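Long-range contacts in thioesterase domain-containing protein (Chromobacterium violaceum, PDB 4RMM), which is of unconfirmed function but, as a hot-dog-fold member of the thioesterase superfamily, probably hydrolyses acyl-CoA thioesters: residues F93-R99 and K133-R139; T105-E111 and V122-Q128. All coordinates share one frame; numbering follows the deposited sequence.

Contact 1: F93-R99 and K133-R139; sequences FSLDYLR and KPVAVAR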
loop_
_atom_site.group_PDB
_atom_site.type_symbol
_atom_site.label_atom_id
_atom_site.label_comp_id
_atom_site.label_asym_id
_atom_site.label_seq_id
_atom_site.Cartn_x
_atom_site.Cartn_y
_atom_site.Cartn_z
ATOM N N PHE A 93 -6.660 -5.396 -5.328
ATOM C CA PHE A 93 -6.680 -3.970 -5.031
ATOM C C PHE A 93 -6.047 -3.188 -6.165
ATOM O O PHE A 93 -4.923 -3.494 -6.568
ATOM C CB PHE A 93 -5.886 -3.725 -3.753
ATOM C CG PHE A 93 -5.570 -2.294 -3.501
ATOM C CD1 PHE A 93 -6.507 -1.450 -2.859
ATOM C CD2 PHE A 93 -4.334 -1.783 -3.845
ATOM C CE1 PHE A 93 -6.183 -0.129 -2.569
ATOM C CE2 PHE A 93 -4.003 -0.454 -3.553
ATOM C CZ PHE A 93 -4.925 0.375 -2.915
ATOM N N SER A 94 -6.755 -2.183 -6.676
ATOM C CA SER A 94 -6.230 -1.335 -7.757
ATOM C C SER A 94 -6.323 0.141 -7.363
ATOM O O SER A 94 -7.241 0.554 -6.673
ATOM C CB SER A 94 -6.980 -1.590 -9.073
ATOM O OG SER A 94 -8.377 -1.621 -8.873
ATOM N N LEU A 95 -5.356 0.924 -7.816
ATOM C CA LEU A 95 -5.250 2.335 -7.498
ATOM C C LEU A 95 -4.757 3.181 -8.679
ATOM O O LEU A 95 -3.795 2.804 -9.349
ATOM C CB LEU A 95 -4.271 2.494 -6.322
ATOM C CG LEU A 95 -3.890 3.863 -5.744
ATOM C CD1 LEU A 95 -5.098 4.549 -5.135
ATOM C CD2 LEU A 95 -2.846 3.659 -4.666
ATOM N N ASP A 96 -5.422 4.319 -8.915
ATOM C CA ASP A 96 -5.031 5.270 -9.949
ATOM C C ASP A 96 -4.696 6.597 -9.297
ATOM O O ASP A 96 -5.461 7.107 -8.496
ATOM C CB ASP A 96 -6.149 5.506 -10.976
ATOM C CG ASP A 96 -6.310 4.353 -11.933
ATOM O OD1 ASP A 96 -7.167 3.482 -11.681
ATOM O OD2 ASP A 96 -5.564 4.311 -12.934
ATOM N N TYR A 97 -3.547 7.152 -9.639
ATOM C CA TYR A 97 -3.111 8.431 -9.109
ATOM C C TYR A 97 -3.522 9.368 -10.216
ATOM O O TYR A 97 -3.023 9.272 -11.340
ATOM C CB TYR A 97 -1.595 8.437 -8.903
ATOM C CG TYR A 97 -1.151 7.613 -7.704
ATOM C CD1 TYR A 97 -0.831 8.232 -6.492
ATOM C CD2 TYR A 97 -1.064 6.215 -7.776
ATOM C CE1 TYR A 97 -0.437 7.488 -5.384
ATOM C CE2 TYR A 97 -0.663 5.457 -6.670
ATOM C CZ TYR A 97 -0.351 6.105 -5.476
ATOM O OH TYR A 97 0.053 5.394 -4.363
ATOM N N LEU A 98 -4.460 10.253 -9.888
ATOM C CA LEU A 98 -5.035 11.197 -10.844
ATOM C C LEU A 98 -4.397 12.573 -10.883
ATOM O O LEU A 98 -4.221 13.147 -11.950
ATOM C CB LEU A 98 -6.539 11.330 -10.556
ATOM C CG LEU A 98 -7.235 9.965 -10.610
ATOM C CD1 LEU A 98 -8.675 10.106 -10.224
ATOM C CD2 LEU A 98 -7.092 9.373 -12.020
ATOM N N ARG A 99 -4.054 13.104 -9.722
ATOM C CA ARG A 99 -3.476 14.432 -9.654
ATOM C C ARG A 99 -2.475 14.520 -8.525
ATOM O O ARG A 99 -2.556 13.791 -7.554
ATOM C CB ARG A 99 -4.573 15.473 -9.402
ATOM C CG ARG A 99 -5.821 15.292 -10.246
ATOM C CD ARG A 99 -6.916 16.258 -9.817
ATOM N NE ARG A 99 -7.975 16.335 -10.820
ATOM C CZ ARG A 99 -8.801 15.334 -11.112
ATOM N NH1 ARG A 99 -8.696 14.175 -10.470
ATOM N NH2 ARG A 99 -9.722 15.489 -12.056
ATOM N N LYS A 133 -12.579 16.182 -8.211
ATOM C CA LYS A 133 -11.258 16.113 -8.837
ATOM C C LYS A 133 -10.362 15.435 -7.801
ATOM O O LYS A 133 -9.450 16.046 -7.243
ATOM C CB LYS A 133 -10.745 17.521 -9.149
ATOM C CG LYS A 133 -11.596 18.261 -10.173
ATOM C CD LYS A 133 -11.064 19.655 -10.435
ATOM C CE LYS A 133 -11.883 20.365 -11.509
ATOM N NZ LYS A 133 -11.361 21.733 -11.807
ATOM N N PRO A 134 -10.616 14.145 -7.538
ATOM C CA PRO A 134 -9.839 13.386 -6.556
ATOM C C PRO A 134 -8.347 13.261 -6.836
ATOM O O PRO A 134 -7.898 13.400 -7.970
ATOM C CB PRO A 134 -10.571 12.047 -6.502
ATOM C CG PRO A 134 -11.100 11.885 -7.902
ATOM C CD PRO A 134 -11.564 13.279 -8.271
ATOM N N VAL A 135 -7.567 13.061 -5.780
ATOM C CA VAL A 135 -6.135 12.899 -5.930
ATOM C C VAL A 135 -5.877 11.467 -6.427
ATOM O O VAL A 135 -4.979 11.222 -7.233
ATOM C CB VAL A 135 -5.429 13.130 -4.583
ATOM C CG1 VAL A 135 -4.040 12.549 -4.613
ATOM C CG2 VAL A 135 -5.365 14.633 -4.301
ATOM N N ALA A 136 -6.708 10.543 -5.960
ATOM C CA ALA A 136 -6.613 9.134 -6.323
ATOM C C ALA A 136 -7.913 8.390 -6.006
ATOM O O ALA A 136 -8.651 8.753 -5.085
ATOM C CB ALA A 136 -5.450 8.486 -5.574
ATOM N N VAL A 137 -8.212 7.371 -6.800
ATOM C CA VAL A 137 -9.397 6.546 -6.555
ATOM C C VAL A 137 -8.932 5.086 -6.546
ATOM O O VAL A 137 -8.141 4.669 -7.393
ATOM C CB VAL A 137 -10.484 6.735 -7.642
ATOM C CG1 VAL A 137 -10.997 8.204 -7.637
ATOM C CG2 VAL A 137 -9.920 6.377 -8.996
ATOM N N ALA A 138 -9.403 4.315 -5.574
ATOM C CA ALA A 138 -9.015 2.914 -5.503
ATOM C C ALA A 138 -10.238 2.027 -5.476
ATOM O O ALA A 138 -11.364 2.505 -5.307
ATOM C CB ALA A 138 -8.168 2.657 -4.266
ATOM N N ARG A 139 -10.002 0.734 -5.650
ATOM C CA ARG A 139 -11.043 -0.279 -5.627
ATOM C C ARG A 139 -10.454 -1.583 -5.079
ATOM O O ARG A 139 -9.322 -1.954 -5.400
ATOM C CB ARG A 139 -11.621 -0.481 -7.033
ATOM C CG ARG A 139 -12.267 0.804 -7.571
ATOM C CD ARG A 139 -13.257 0.574 -8.708
ATOM N NE ARG A 139 -13.728 1.836 -9.290
ATOM C CZ ARG A 139 -12.948 2.691 -9.947
ATOM N NH1 ARG A 139 -11.659 2.423 -10.105
ATOM N NH2 ARG A 139 -13.450 3.814 -10.450
#

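Contact 2: T105-E111 and V122-Q128; sequences TLFAQCE and VLIEAWQ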
loop_
_atom_site.group_PDB
_atom_site.type_symbol
_atom_site.label_atom_id
_atom_site.label_comp_id
_atom_site.label_asym_id
_atom_site.label_seq_id
_atom_site.Cartn_x
_atom_site.Cartn_y
_atom_site.Cartn_z
ATOM N N THR A 105 -4.632 18.707 3.928
ATOM C CA THR A 105 -4.888 17.383 4.475
ATOM C C THR A 105 -5.665 16.579 3.440
ATOM O O THR A 105 -6.534 17.113 2.749
ATOM C CB THR A 105 -5.700 17.446 5.779
ATOM O OG1 THR A 105 -6.029 16.115 6.196
ATOM C CG2 THR A 105 -6.977 18.241 5.577
ATOM N N LEU A 106 -5.338 15.297 3.340
ATOM C CA LEU A 106 -5.970 14.395 2.387
ATOM C C LEU A 106 -7.123 13.626 3.020
ATOM O O LEU A 106 -6.944 12.940 4.023
ATOM C CB LEU A 106 -4.925 13.411 1.850
ATOM C CG LEU A 106 -5.377 12.456 0.747
ATOM C CD1 LEU A 106 -5.694 13.257 -0.529
ATOM C CD2 LEU A 106 -4.274 11.425 0.491
ATOM N N PHE A 107 -8.307 13.751 2.429
ATOM C CA PHE A 107 -9.505 13.071 2.911
ATOM C C PHE A 107 -9.702 11.795 2.105
ATOM O O PHE A 107 -9.267 11.702 0.957
ATOM C CB PHE A 107 -10.738 13.964 2.731
ATOM C CG PHE A 107 -10.708 15.224 3.553
ATOM C CD1 PHE A 107 -11.319 15.271 4.804
ATOM C CD2 PHE A 107 -10.042 16.358 3.088
ATOM C CE1 PHE A 107 -11.268 16.430 5.582
ATOM C CE2 PHE A 107 -9.982 17.518 3.857
ATOM C CZ PHE A 107 -10.596 17.555 5.107
ATOM N N ALA A 108 -10.364 10.815 2.707
ATOM C CA ALA A 108 -10.630 9.553 2.032
ATOM C C ALA A 108 -11.878 8.913 2.600
ATOM O O ALA A 108 -12.096 8.911 3.815
ATOM C CB ALA A 108 -9.430 8.595 2.174
ATOM N N GLN A 109 -12.697 8.362 1.715
ATOM C CA GLN A 109 -13.920 7.719 2.129
ATOM C C GLN A 109 -14.246 6.560 1.210
ATOM O O GLN A 109 -14.120 6.667 -0.011
ATOM C CB GLN A 109 -15.072 8.721 2.115
ATOM C CG GLN A 109 -16.300 8.232 2.846
ATOM C CD GLN A 109 -17.291 9.340 3.106
ATOM O OE1 GLN A 109 -18.133 9.649 2.262
ATOM N NE2 GLN A 109 -17.189 9.958 4.276
ATOM N N CYS A 110 -14.697 5.462 1.803
ATOM C CA CYS A 110 -15.015 4.281 1.018
ATOM C C CYS A 110 -16.493 4.022 0.921
ATOM O O CYS A 110 -17.281 4.453 1.756
ATOM C CB CYS A 110 -14.350 3.047 1.616
ATOM S SG CYS A 110 -12.744 3.368 2.291
ATOM N N GLU A 111 -16.858 3.277 -0.104
ATOM C CA GLU A 111 -18.241 2.935 -0.313
ATOM C C GLU A 111 -18.325 1.486 -0.746
ATOM O O GLU A 111 -17.536 1.041 -1.573
ATOM C CB GLU A 111 -18.827 3.819 -1.401
ATOM C CG GLU A 111 -20.154 3.330 -1.919
ATOM C CD GLU A 111 -20.630 4.141 -3.090
ATOM O OE1 GLU A 111 -20.247 3.820 -4.235
ATOM O OE2 GLU A 111 -21.373 5.114 -2.849
ATOM N N VAL A 122 -15.400 -2.705 -2.634
ATOM C CA VAL A 122 -15.201 -1.395 -2.028
ATOM C C VAL A 122 -14.569 -0.366 -2.974
ATOM O O VAL A 122 -13.669 -0.696 -3.743
ATOM C CB VAL A 122 -14.275 -1.526 -0.782
ATOM C CG1 VAL A 122 -14.062 -0.177 -0.106
ATOM C CG2 VAL A 122 -14.860 -2.525 0.191
ATOM N N LEU A 123 -15.047 0.877 -2.904
ATOM C CA LEU A 123 -14.504 1.982 -3.702
ATOM C C LEU A 123 -14.005 3.017 -2.703
ATOM O O LEU A 123 -14.710 3.377 -1.761
ATOM C CB LEU A 123 -15.573 2.594 -4.612
ATOM C CG LEU A 123 -15.349 3.993 -5.230
ATOM C CD1 LEU A 123 -14.337 3.953 -6.378
ATOM C CD2 LEU A 123 -16.692 4.519 -5.742
ATOM N N ILE A 124 -12.768 3.456 -2.892
ATOM C CA ILE A 124 -12.129 4.434 -2.030
ATOM C C ILE A 124 -11.762 5.645 -2.881
ATOM O O ILE A 124 -11.170 5.513 -3.955
ATOM C CB ILE A 124 -10.823 3.887 -1.414
ATOM C CG1 ILE A 124 -11.052 2.481 -0.854
ATOM C CG2 ILE A 124 -10.325 4.814 -0.297
ATOM C CD1 ILE A 124 -10.962 1.391 -1.905
ATOM N N GLU A 125 -12.126 6.823 -2.401
ATOM C CA GLU A 125 -11.801 8.060 -3.097
ATOM C C GLU A 125 -10.967 8.908 -2.163
ATOM O O GLU A 125 -11.280 9.051 -0.987
ATOM C CB GLU A 125 -13.071 8.818 -3.447
ATOM C CG GLU A 125 -13.989 8.069 -4.366
ATOM C CD GLU A 125 -15.399 8.594 -4.287
ATOM O OE1 GLU A 125 -15.670 9.662 -4.868
ATOM O OE2 GLU A 125 -16.229 7.939 -3.620
ATOM N N ALA A 126 -9.894 9.464 -2.693
ATOM C CA ALA A 126 -9.037 10.310 -1.889
ATOM C C ALA A 126 -9.027 11.666 -2.567
ATOM O O ALA A 126 -8.739 11.783 -3.755
ATOM C CB ALA A 126 -7.636 9.731 -1.811
ATOM N N TRP A 127 -9.377 12.696 -1.816
ATOM C CA TRP A 127 -9.407 14.033 -2.381
ATOM C C TRP A 127 -8.962 15.024 -1.334
ATOM O O TRP A 127 -8.618 14.656 -0.211
ATOM C CB TRP A 127 -10.817 14.368 -2.877
ATOM C CG TRP A 127 -11.833 14.604 -1.792
ATOM C CD1 TRP A 127 -12.350 15.813 -1.406
ATOM C CD2 TRP A 127 -12.442 13.618 -0.941
ATOM N NE1 TRP A 127 -13.236 15.640 -0.370
ATOM C CE2 TRP A 127 -13.315 14.307 -0.064
ATOM C CE3 TRP A 127 -12.335 12.223 -0.832
ATOM C CZ2 TRP A 127 -14.078 13.648 0.911
ATOM C CZ3 TRP A 127 -13.095 11.566 0.140
ATOM C CH2 TRP A 127 -13.955 12.283 0.999
ATOM N N GLN A 128 -8.946 16.290 -1.713
ATOM C CA GLN A 128 -8.539 17.321 -0.790
ATOM C C GLN A 128 -9.519 18.477 -0.849
ATOM O O GLN A 128 -10.372 18.625 0.019
ATOM C CB GLN A 128 -7.122 17.788 -1.126
ATOM C CG GLN A 128 -6.107 16.667 -1.058
ATOM C CD GLN A 128 -4.690 17.132 -1.295
ATOM O OE1 GLN A 128 -4.335 17.545 -2.404
ATOM N NE2 GLN A 128 -3.864 17.066 -0.256
HETATM O O HOH W 1 -15.932 6.221 -1.677
#

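Contact 1: F93-R99 and K133-R139
Leu95 lays CD1 against the methyls of Ala138 and Ala136, 3.7 Å from Ala138 CB, on the inward face of two antiparallel strands. Its CG stands anti to the backbone N (chi1 178°), which swings the branch back across the neighbouring strand. The small alanine methyls admit both this branch and the Phe93 ring, whose CE1 also touches Ala138 CB, and Met70 of helix 67-80 closes over the apolar patch. Leu95 CA and Ala138 CA are 4.3 Å apart, the short spacing of a non-hydrogen-bonded pair. Paired backbone bonds flank it; Ser94 N meets Arg139 O at 2.9 Å and 168°, and Asp96 and Val137 exchange a second, slightly longer pair. In the hot-dog fold such a curved antiparallel sheet wraps a long central helix, and strand 89-97 carries the sheet onward by pairing antiparallel with a strand of the second subunit, while Tyr97 OH reaches Glu71 of that subunit as well as Ile66 N. On the edge toward strand 119-127, Val135 and Ala136 both face Ala126 as a classic beta bulge; toward 93-99, Val135 O accepts from both Leu98 N and Arg99 N. The face of Ser94, Asp96, Val137 and Arg139 is looser: Ser94 OG lies 3.9 Å from Arg139 CB, and Asp96 OD1 stays 4.9 Å from Arg139 NH1, opposite charges not in contact. The Leu98 and Arg99 end is more exposed yet closely fitted. Leu98 CD1 meets Pro134 CG at 3.8 Å, the two side chains meeting at a slant. Arg99 folds its guanidinium over Lys133 CA, 3.4 Å off the plane, and Arg99 NH1 gives Pro134 O a bent bond of 2.7 Å (137° at the hydrogen) on a carbonyl lone pair.

Contact 2: T105-E111 and V122-Q128
A chi1 of 72° places Trp127 CG between its own backbone N and carbonyl carbon, folding the indole across the neighbouring strand and bringing its face over Phe107 CB, while Phe107, with CG anti to its carbonyl carbon, sends its phenyl ring to one side. Phe107 CB stands 3.8 Å from the centroid of the six-membered ring of Trp127 and 11° off its normal, a CH-pi contact; the Phe107 ring is slid well off the five-membered ring, centroids 5.8 Å apart and planes at 29°. Gln109 CB comes in at the indole edge, 3.9 Å from Trp127 CH2. Beneath these groups three antiparallel hydrogen-bonded pairs, Phe107 with Trp127, Gln109 with Glu125 and Glu111 with Leu123, fix the register; Phe107 N to Trp127 O measures 2.8 Å. A water lies within bonding distance of Gln109 O and Glu125 OE2, though it cannot be assumed to donate to every acceptor around it; Glu125 OE2 also forms a salt bridge with Arg131, which makes a cation-pi contact with Trp127. On the other face Cys110 SG packs 3.7 Å from Ile124 CG1. This beta hairpin lies mid-sheet, strand 43-46 bonding to strand 106-115 and strand 136-143 to strand 119-127, with helix 67-80 packed through Phe69, Met70, Ala74 and His77 against Ala108, Ala126, Ile124 and Cys110.

How the contacts relate
Both contacts belong to one antiparallel sheet, their centres about 9 Å apart. Strands 106-115, 119-127, 136-143 and 89-97 lie side by side in that order, so the two strand pairs adjoin where 119-127 meets 136-143; probable hydrogen bonds of 2.7 Å from Val135 N to Ala126 O and from Ala138 N to Ile124 O join them. Along the chain, contact 2 is nested within the loop closed by contact 1: the chain leaves 89-97, makes the hairpin, then returns through 136-143. Both pack against helix 67-80, but contact 1 reaches the dimer interface whereas contact 2 stays within its own subunit.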